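Local coordinates for MGS-M4 (Unidentified, PDB 4Q3M), which belongs to the aldo-keto reductase family and probably reduces carbonyl compounds with a nicotinamide cofactor, though its own substrate is unknown, at residues 107-111 / 141-145; 137-142 / 268-272; 203-208 / 246-252. All blocks are in the same frame, centred on the assembly; numbering follows the deposited sequence.

Contact 1: residues 107-111 / 141-145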
loop_
_atom_site.group_PDB
_atom_site.type_symbol
_atom_site.label_atom_id
_atom_site.label_comp_id
_atom_site.label_asym_id
_atom_site.label_seq_id
_atom_site.Cartn_x
_atom_site.Cartn_y
_atom_site.Cartn_z
ATOM N N TRP A 107 -10.546 5.904 7.699
ATOM C CA TRP A 107 -9.943 4.701 7.130
ATOM C C TRP A 107 -10.992 3.802 6.481
ATOM O O TRP A 107 -12.182 3.906 6.777
ATOM C CB TRP A 107 -9.189 3.911 8.205
ATOM C CG TRP A 107 -8.015 4.628 8.802
ATOM C CD1 TRP A 107 -8.024 5.451 9.890
ATOM C CD2 TRP A 107 -6.653 4.564 8.359
ATOM N NE1 TRP A 107 -6.756 5.913 10.147
ATOM C CE2 TRP A 107 -5.895 5.383 9.222
ATOM C CE3 TRP A 107 -6.002 3.898 7.316
ATOM C CZ2 TRP A 107 -4.521 5.555 9.072
ATOM C CZ3 TRP A 107 -4.637 4.070 7.169
ATOM C CH2 TRP A 107 -3.910 4.892 8.042
ATOM N N PHE A 108 -10.541 2.914 5.601
ATOM C CA PHE A 108 -11.426 1.926 4.996
ATOM C C PHE A 108 -11.598 0.729 5.925
ATOM O O PHE A 108 -10.619 0.139 6.380
ATOM C CB PHE A 108 -10.887 1.472 3.638
ATOM C CG PHE A 108 -11.761 0.464 2.946
ATOM C CD1 PHE A 108 -12.895 0.865 2.259
ATOM C CD2 PHE A 108 -11.443 -0.885 2.976
ATOM C CE1 PHE A 108 -13.699 -0.060 1.620
ATOM C CE2 PHE A 108 -12.244 -1.813 2.339
ATOM C CZ PHE A 108 -13.372 -1.401 1.659
ATOM N N LYS A 109 -12.849 0.379 6.208
ATOM C CA LYS A 109 -13.152 -0.731 7.105
ATOM C C LYS A 109 -14.206 -1.652 6.501
ATOM O O LYS A 109 -15.140 -2.072 7.183
ATOM C CB LYS A 109 -13.630 -0.209 8.462
ATOM C CG LYS A 109 -12.614 0.654 9.196
ATOM C CD LYS A 109 -11.483 -0.181 9.775
ATOM C CE LYS A 109 -11.992 -1.117 10.861
ATOM N NZ LYS A 109 -10.881 -1.837 11.543
ATOM N N GLY A 110 -14.051 -1.965 5.218
ATOM C CA GLY A 110 -15.020 -2.783 4.512
ATOM C C GLY A 110 -15.967 -1.931 3.689
ATOM O O GLY A 110 -16.248 -0.786 4.044
ATOM N N TYR A 111 -16.458 -2.488 2.586
ATOM C CA TYR A 111 -17.338 -1.752 1.685
ATOM C C TYR A 111 -18.659 -1.382 2.351
ATOM O O TYR A 111 -19.122 -0.246 2.236
ATOM C CB TYR A 111 -17.613 -2.564 0.417
ATOM C CG TYR A 111 -16.392 -2.801 -0.442
ATOM C CD1 TYR A 111 -15.679 -1.736 -0.979
ATOM C CD2 TYR A 111 -15.960 -4.089 -0.729
ATOM C CE1 TYR A 111 -14.564 -1.948 -1.767
ATOM C CE2 TYR A 111 -14.847 -4.311 -1.518
ATOM C CZ TYR A 111 -14.153 -3.237 -2.034
ATOM O OH TYR A 111 -13.044 -3.451 -2.820
ATOM N N HIS A 141 -9.836 0.820 -5.575
ATOM C CA HIS A 141 -11.003 -0.059 -5.559
ATOM C C HIS A 141 -12.003 0.344 -4.478
ATOM O O HIS A 141 -13.193 0.041 -4.583
ATOM C CB HIS A 141 -10.585 -1.524 -5.382
ATOM C CG HIS A 141 -9.751 -1.783 -4.167
ATOM N ND1 HIS A 141 -8.418 -1.444 -4.093
ATOM C CD2 HIS A 141 -10.057 -2.368 -2.985
ATOM C CE1 HIS A 141 -7.940 -1.800 -2.913
ATOM N NE2 HIS A 141 -8.915 -2.363 -2.222
ATOM N N HIS A 142 -11.524 1.031 -3.447
ATOM C CA HIS A 142 -12.412 1.585 -2.431
ATOM C C HIS A 142 -13.215 2.738 -3.020
ATOM O O HIS A 142 -14.410 2.878 -2.758
ATOM C CB HIS A 142 -11.621 2.059 -1.211
ATOM C CG HIS A 142 -10.775 0.994 -0.588
ATOM N ND1 HIS A 142 -9.574 1.264 0.030
ATOM C CD2 HIS A 142 -10.958 -0.345 -0.487
ATOM C CE1 HIS A 142 -9.052 0.139 0.484
ATOM N NE2 HIS A 142 -9.871 -0.852 0.183
ATOM N N LEU A 143 -12.546 3.560 -3.820
ATOM C CA LEU A 143 -13.190 4.699 -4.463
ATOM C C LEU A 143 -14.186 4.242 -5.525
ATOM O O LEU A 143 -15.259 4.827 -5.663
ATOM C CB LEU A 143 -12.144 5.626 -5.082
ATOM C CG LEU A 143 -11.183 6.305 -4.103
ATOM C CD1 LEU A 143 -10.139 7.127 -4.848
ATOM C CD2 LEU A 143 -11.948 7.173 -3.118
ATOM N N MET A 144 -13.826 3.196 -6.266
ATOM C CA MET A 144 -14.699 2.647 -7.302
ATOM C C MET A 144 -16.044 2.224 -6.723
ATOM O O MET A 144 -17.084 2.380 -7.363
ATOM C CB MET A 144 -14.037 1.455 -8.002
ATOM C CG MET A 144 -12.776 1.803 -8.777
ATOM S SD MET A 144 -12.286 0.551 -9.980
ATOM C CE MET A 144 -11.945 -0.843 -8.914
ATOM N N TYR A 145 -16.015 1.694 -5.504
ATOM C CA TYR A 145 -17.230 1.255 -4.831
ATOM C C TYR A 145 -18.117 2.441 -4.466
ATOM O O TYR A 145 -19.337 2.379 -4.614
ATOM C CB TYR A 145 -16.884 0.446 -3.579
ATOM C CG TYR A 145 -18.088 -0.144 -2.880
ATOM C CD1 TYR A 145 -18.653 -1.335 -3.317
ATOM C CD2 TYR A 145 -18.657 0.488 -1.782
ATOM C CE1 TYR A 145 -19.753 -1.879 -2.682
ATOM C CE2 TYR A 145 -19.757 -0.050 -1.141
ATOM C CZ TYR A 145 -20.300 -1.232 -1.594
ATOM O OH TYR A 145 -21.395 -1.770 -0.956
#
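This contact belongs to the TIM barrel of an aldo-keto reductase. Segment 107-111 is the loop leading from strand 102-105 into helix 111-126. Segment 141-145 lies near the start of helix 140-149, the next helix round the barrel. No hydrogen bond crosses between them, so aromatic packing makes the contact, burying 318 Å² in all.

Phe108 stacks face to face on His142. The ring centroids are 3.5 Å apart and the planes are tilted by 14°. Phe108 CB adds a CH-pi contact, 4.0 Å from the His142 ring centroid. The NE2 atom of His142 is hydrogen-bonded to Asp270, which fixes the imidazole beside Phe108. Phe138 meets the Phe108 ring edge-to-face.

Tyr111 and Tyr145 form the second pair. Their rings meet obliquely, at 33°, with centroids 4.7 Å apart. Tyr111 CB sits over the face of the Tyr145 ring, 3.6 Å from its centroid. Tyr111 CD1 is 3.5 Å from Tyr145 CG. The backbone of the loop touches the same ring, with Tyr111 O 3.4 Å from Tyr145 CE2.

Van der Waals contact reaches the end of the tyrosine: Tyr111 OH lies 3.2 Å from His141 CD2, at the edge of the imidazole ring.

Contact 2: residues 137-142 / 268-272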
loop_
_atom_site.group_PDB
_atom_site.type_symbol
_atom_site.label_atom_id
_atom_site.label_comp_id
_atom_site.label_asym_id
_atom_site.label_seq_id
_atom_site.Cartn_x
_atom_site.Cartn_y
_atom_site.Cartn_z
ATOM N N ASN A 137 -7.529 7.794 3.244
ATOM C CA ASN A 137 -6.873 6.489 3.163
ATOM C C ASN A 137 -7.674 5.478 2.347
ATOM O O ASN A 137 -7.675 4.284 2.646
ATOM C CB ASN A 137 -6.607 5.928 4.562
ATOM C CG ASN A 137 -5.645 6.783 5.362
ATOM O OD1 ASN A 137 -4.452 6.839 5.065
ATOM N ND2 ASN A 137 -6.159 7.448 6.391
ATOM N N PHE A 138 -8.359 5.965 1.318
ATOM C CA PHE A 138 -9.080 5.095 0.401
ATOM C C PHE A 138 -8.256 4.852 -0.856
ATOM O O PHE A 138 -7.778 5.795 -1.485
ATOM C CB PHE A 138 -10.438 5.698 0.032
ATOM C CG PHE A 138 -11.550 5.322 0.974
ATOM C CD1 PHE A 138 -11.340 5.294 2.343
ATOM C CD2 PHE A 138 -12.807 5.005 0.488
ATOM C CE1 PHE A 138 -12.363 4.951 3.209
ATOM C CE2 PHE A 138 -13.835 4.661 1.348
ATOM C CZ PHE A 138 -13.612 4.634 2.710
ATOM N N ASN A 139 -8.081 3.584 -1.213
ATOM C CA ASN A 139 -7.382 3.241 -2.442
ATOM C C ASN A 139 -8.356 3.238 -3.615
ATOM O O ASN A 139 -9.524 3.589 -3.454
ATOM C CB ASN A 139 -6.686 1.885 -2.315
ATOM C CG ASN A 139 -5.417 1.801 -3.146
ATOM O OD1 ASN A 139 -5.211 2.594 -4.066
ATOM N ND2 ASN A 139 -4.559 0.839 -2.826
ATOM N N VAL A 140 -7.874 2.840 -4.788
ATOM C CA VAL A 140 -8.665 2.919 -6.013
ATOM C C VAL A 140 -9.949 2.091 -5.952
ATOM O O VAL A 140 -11.031 2.604 -6.235
ATOM C CB VAL A 140 -7.842 2.475 -7.239
ATOM C CG1 VAL A 140 -8.739 2.318 -8.459
ATOM C CG2 VAL A 140 -6.725 3.473 -7.515
ATOM N N HIS A 141 -9.836 0.820 -5.575
ATOM C CA HIS A 141 -11.003 -0.059 -5.559
ATOM C C HIS A 141 -12.003 0.344 -4.478
ATOM O O HIS A 141 -13.193 0.041 -4.583
ATOM C CB HIS A 141 -10.585 -1.524 -5.382
ATOM C CG HIS A 141 -9.751 -1.783 -4.167
ATOM N ND1 HIS A 141 -8.418 -1.444 -4.093
ATOM C CD2 HIS A 141 -10.057 -2.368 -2.985
ATOM C CE1 HIS A 141 -7.940 -1.800 -2.913
ATOM N NE2 HIS A 141 -8.915 -2.363 -2.222
ATOM N N HIS A 142 -11.524 1.031 -3.447
ATOM C CA HIS A 142 -12.412 1.585 -2.431
ATOM C C HIS A 142 -13.215 2.738 -3.020
ATOM O O HIS A 142 -14.410 2.878 -2.758
ATOM C CB HIS A 142 -11.621 2.059 -1.211
ATOM C CG HIS A 142 -10.775 0.994 -0.588
ATOM N ND1 HIS A 142 -9.574 1.264 0.030
ATOM C CD2 HIS A 142 -10.958 -0.345 -0.487
ATOM C CE1 HIS A 142 -9.052 0.139 0.484
ATOM N NE2 HIS A 142 -9.871 -0.852 0.183
ATOM N N GLU A 268 -1.003 0.186 5.375
ATOM C CA GLU A 268 -1.497 -0.208 4.062
ATOM C C GLU A 268 -3.023 -0.144 4.040
ATOM O O GLU A 268 -3.677 -0.487 5.026
ATOM C CB GLU A 268 -1.002 -1.612 3.702
ATOM C CG GLU A 268 -0.945 -1.904 2.208
ATOM C CD GLU A 268 -2.303 -2.235 1.618
ATOM O OE1 GLU A 268 -3.117 -2.872 2.319
ATOM O OE2 GLU A 268 -2.555 -1.854 0.455
ATOM N N PHE A 269 -3.573 0.300 2.913
ATOM C CA PHE A 269 -4.999 0.596 2.779
ATOM C C PHE A 269 -5.930 -0.518 3.260
ATOM O O PHE A 269 -6.988 -0.246 3.830
ATOM C CB PHE A 269 -5.330 0.917 1.317
ATOM C CG PHE A 269 -4.557 2.078 0.754
ATOM C CD1 PHE A 269 -5.041 3.371 0.868
ATOM C CD2 PHE A 269 -3.355 1.872 0.097
ATOM C CE1 PHE A 269 -4.335 4.439 0.346
ATOM C CE2 PHE A 269 -2.644 2.937 -0.428
ATOM C CZ PHE A 269 -3.135 4.221 -0.303
ATOM N N ASP A 270 -5.538 -1.768 3.032
ATOM C CA ASP A 270 -6.418 -2.900 3.310
ATOM C C ASP A 270 -5.957 -3.765 4.481
ATOM O O ASP A 270 -6.329 -4.935 4.574
ATOM C CB ASP A 270 -6.558 -3.771 2.060
ATOM C CG ASP A 270 -7.510 -3.177 1.041
ATOM O OD1 ASP A 270 -8.638 -2.804 1.429
ATOM O OD2 ASP A 270 -7.131 -3.082 -0.145
ATOM N N ASN A 271 -5.156 -3.193 5.374
ATOM C CA ASN A 271 -4.672 -3.934 6.534
ATOM C C ASN A 271 -4.871 -3.174 7.841
ATOM O O ASN A 271 -4.002 -3.182 8.714
ATOM C CB ASN A 271 -3.193 -4.286 6.359
ATOM C CG ASN A 271 -2.970 -5.358 5.312
ATOM O OD1 ASN A 271 -2.852 -6.540 5.635
ATOM N ND2 ASN A 271 -2.916 -4.951 4.048
ATOM N N VAL A 272 -6.024 -2.526 7.972
ATOM C CA VAL A 272 -6.330 -1.737 9.159
ATOM C C VAL A 272 -7.220 -2.505 10.132
ATOM O O VAL A 272 -8.399 -2.736 9.861
ATOM C CB VAL A 272 -7.022 -0.414 8.787
ATOM C CG1 VAL A 272 -7.318 0.400 10.037
ATOM C CG2 VAL A 272 -6.159 0.378 7.817
HETATM O O HOH W 1 -7.741 2.416 4.662
HETATM O O HOH W 2 -4.716 -1.582 -0.848
#
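Asp270 receives hydrogen bonds from two consecutive histidines. His142 NE2 donates to Asp270 OD1 at 2.6 Å. His141 NE2 donates weakly to Asp270 OD2 at 2.8 Å. His142 is oriented from its other side, because its ND1 accepts from Asn139 N at 3.0 Å. Glu268 OE1 accepts from Asp270 N at 2.8 Å and steadies the type I turn from Glu268 to Asn271.

Water 1 bridges Asn137 O (2.7 Å) and Phe269 O (2.9 Å). Water 2 accepts from Asn139 ND2 at 3.1 Å and lies beside the Glu268 and Asp270 carboxylates.

Phe269 fills the space between the segments. Asn139 CB lies over the face of the Phe269 ring, 4.0 Å from its centroid, and Asn137 O meets the ring edge, 3.3 Å from Phe269 CD1.

The C-terminal tail thus packs on the link between strand 133-136 and helix 140-149. Phe138 touches helix 111-126, Val140 touches helix 168-176, and Asn271 bonds to Asn167 of the second subunit.

Contact 3: residues 203-208 / 246-252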
loop_
_atom_site.group_PDB
_atom_site.type_symbol
_atom_site.label_atom_id
_atom_site.label_comp_id
_atom_site.label_asym_id
_atom_site.label_seq_id
_atom_site.Cartn_x
_atom_site.Cartn_y
_atom_site.Cartn_z
ATOM N N LYS A 203 19.115 20.721 -3.191
ATOM C CA LYS A 203 19.669 21.510 -4.282
ATOM C C LYS A 203 18.655 22.541 -4.763
ATOM O O LYS A 203 18.939 23.733 -4.765
ATOM C CB LYS A 203 20.104 20.612 -5.447
ATOM C CG LYS A 203 19.933 21.244 -6.829
ATOM C CD LYS A 203 19.505 20.225 -7.875
ATOM C CE LYS A 203 19.283 20.882 -9.233
ATOM N NZ LYS A 203 18.055 21.729 -9.260
ATOM N N ILE A 204 17.464 22.087 -5.147
ATOM C CA ILE A 204 16.502 22.974 -5.790
ATOM C C ILE A 204 16.030 24.044 -4.802
ATOM O O ILE A 204 15.475 25.069 -5.201
ATOM C CB ILE A 204 15.307 22.164 -6.389
ATOM C CG1 ILE A 204 14.218 21.845 -5.361
ATOM C CG2 ILE A 204 15.797 20.904 -7.085
ATOM C CD1 ILE A 204 13.122 22.886 -5.312
ATOM N N ALA A 205 16.269 23.806 -3.515
ATOM C CA ALA A 205 16.004 24.802 -2.485
ATOM C C ALA A 205 16.978 25.976 -2.598
ATOM O O ALA A 205 16.669 27.091 -2.177
ATOM C CB ALA A 205 16.086 24.172 -1.103
ATOM N N LYS A 206 18.153 25.715 -3.164
ATOM C CA LYS A 206 19.137 26.764 -3.429
ATOM C C LYS A 206 18.620 27.725 -4.493
ATOM O O LYS A 206 18.935 28.915 -4.484
ATOM C CB LYS A 206 20.472 26.152 -3.879
ATOM C CG LYS A 206 20.815 26.423 -5.347
ATOM C CD LYS A 206 22.039 25.661 -5.836
ATOM C CE LYS A 206 21.806 24.158 -5.821
ATOM N NZ LYS A 206 22.971 23.387 -6.334
ATOM N N LYS A 207 17.808 27.194 -5.399
ATOM C CA LYS A 207 17.404 27.907 -6.601
ATOM C C LYS A 207 16.372 28.985 -6.300
ATOM O O LYS A 207 16.343 30.032 -6.948
ATOM C CB LYS A 207 16.855 26.908 -7.621
ATOM C CG LYS A 207 16.426 27.494 -8.948
ATOM C CD LYS A 207 15.987 26.376 -9.876
ATOM C CE LYS A 207 15.387 26.906 -11.160
ATOM N NZ LYS A 207 14.918 25.792 -12.026
ATOM N N HIS A 208 15.538 28.729 -5.299
ATOM C CA HIS A 208 14.447 29.634 -4.967
ATOM C C HIS A 208 14.621 30.253 -3.583
ATOM O O HIS A 208 13.714 30.917 -3.077
ATOM C CB HIS A 208 13.111 28.893 -5.053
ATOM C CG HIS A 208 12.891 28.202 -6.364
ATOM N ND1 HIS A 208 12.569 28.881 -7.520
ATOM C CD2 HIS A 208 12.956 26.892 -6.703
ATOM C CE1 HIS A 208 12.440 28.020 -8.513
ATOM N NE2 HIS A 208 12.670 26.807 -8.044
ATOM N N PHE A 246 6.658 32.243 -4.937
ATOM C CA PHE A 246 7.555 31.673 -5.935
ATOM C C PHE A 246 6.897 30.506 -6.664
ATOM O O PHE A 246 5.799 30.078 -6.308
ATOM C CB PHE A 246 8.867 31.223 -5.288
ATOM C CG PHE A 246 8.790 29.878 -4.622
ATOM C CD1 PHE A 246 9.466 28.791 -5.151
ATOM C CD2 PHE A 246 8.042 29.699 -3.470
ATOM C CE1 PHE A 246 9.401 27.551 -4.543
ATOM C CE2 PHE A 246 7.973 28.463 -2.857
ATOM C CZ PHE A 246 8.654 27.389 -3.394
ATOM N N THR A 247 7.579 29.996 -7.684
ATOM C CA THR A 247 7.042 28.920 -8.507
ATOM C C THR A 247 8.111 27.881 -8.829
ATOM O O THR A 247 9.303 28.126 -8.644
ATOM C CB THR A 247 6.457 29.465 -9.825
ATOM O OG1 THR A 247 5.985 28.377 -10.628
ATOM C CG2 THR A 247 7.516 30.236 -10.598
ATOM N N LEU A 248 7.677 26.720 -9.308
ATOM C CA LEU A 248 8.596 25.661 -9.706
ATOM C C LEU A 248 8.478 25.386 -11.201
ATOM O O LEU A 248 7.390 25.091 -11.698
ATOM C CB LEU A 248 8.326 24.383 -8.908
ATOM C CG LEU A 248 8.541 24.470 -7.396
ATOM C CD1 LEU A 248 8.142 23.169 -6.720
ATOM C CD2 LEU A 248 9.988 24.820 -7.080
ATOM N N ASP A 249 9.594 25.483 -11.917
ATOM C CA ASP A 249 9.582 25.289 -13.363
ATOM C C ASP A 249 9.556 23.810 -13.735
ATOM O O ASP A 249 9.568 22.939 -12.864
ATOM C CB ASP A 249 10.784 25.984 -14.015
ATOM C CG ASP A 249 12.114 25.559 -13.416
ATOM O OD1 ASP A 249 12.295 24.361 -13.108
ATOM O OD2 ASP A 249 12.993 26.433 -13.260
ATOM N N GLU A 250 9.528 23.542 -15.036
ATOM C CA GLU A 250 9.405 22.182 -15.551
ATOM C C GLU A 250 10.556 21.276 -15.118
ATOM O O GLU A 250 10.332 20.135 -14.713
ATOM C CB GLU A 250 9.314 22.205 -17.080
ATOM C CG GLU A 250 9.456 20.840 -17.731
ATOM C CD GLU A 250 9.250 20.886 -19.233
ATOM O OE1 GLU A 250 9.267 21.997 -19.804
ATOM O OE2 GLU A 250 9.071 19.811 -19.842
ATOM N N GLU A 251 11.783 21.784 -15.199
ATOM C CA GLU A 251 12.951 20.971 -14.873
ATOM C C GLU A 251 13.008 20.675 -13.376
ATOM O O GLU A 251 13.546 19.648 -12.965
ATOM C CB GLU A 251 14.242 21.656 -15.336
ATOM C CG GLU A 251 14.933 22.508 -14.283
ATOM C CD GLU A 251 16.338 22.907 -14.690
ATOM O OE1 GLU A 251 17.168 23.163 -13.793
ATOM O OE2 GLU A 251 16.612 22.962 -15.908
ATOM N N ASP A 252 12.447 21.569 -12.567
ATOM C CA ASP A 252 12.337 21.329 -11.133
ATOM C C ASP A 252 11.387 20.169 -10.875
ATOM O O ASP A 252 11.715 19.236 -10.144
ATOM C CB ASP A 252 11.847 22.579 -10.397
ATOM C CG ASP A 252 12.933 23.622 -10.228
ATOM O OD1 ASP A 252 14.124 23.247 -10.192
ATOM O OD2 ASP A 252 12.595 24.820 -10.123
#
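Asp252 is the main acceptor here. Its OD2 takes a hydrogen bond from His208 NE2 at 2.9 Å, with a good N-H...acceptor angle of 159°. The same carboxylate forms a salt bridge with Lys207. Lys207 NZ is 3.2 Å from both Asp252 OD1 and Asp252 OD2, and both bonds are weak.

The lysine has a closer partner. Lys207 NZ lies only 2.4 Å from Asp249 OD2, a very short salt bridge. Glu251 OE1 is a long third partner, 3.9 Å from Lys207 NZ. One ammonium group therefore serves three acids.

Asp249 does two jobs. Its OD2 meets the lysine, while its OD1 accepts from Asp252 N at 2.8 Å. Asp249 is at the N-cap position of helix 250-257, and this is its capping bond. Just before it, Leu248 N and Thr247 OG1 are both bonded to Glu222 of helix 212-222.

Apolar contacts flank the charges. Ile204 CD1 is 4.1 Å from Leu248 CD2, and His208 CB is 3.6 Å from Phe246 CD1. Ile204 and Phe246 both also touch Ile215 of helix 212-222.

The arrangement joins segment 203-208, on helix 199-207, to the start of helix 250-257. By their order in the chain, these helices correspond to the two extra helices that aldo-keto reductases add to the (beta/alpha)8 barrel.

Contacts 1 and 2 are neighbours, with centres 6 Å apart. They share His141 and His142 at the start of helix 140-149. His142 thus joins the Phe108 stack to the Asp270 hydrogen bond. The loop after strand 102-105, the link after strand 133-136 and the C-terminal tail meet there, at the C-terminal ends of the barrel strands, the side that holds the active site in this family. Both contacts also touch the second subunit. Contact 3 lies about 37 and 33 Å away, centre to centre, on helices 199-207 and 250-257. Along the chain it follows contact 1 and is nested inside the loop closed by contact 2.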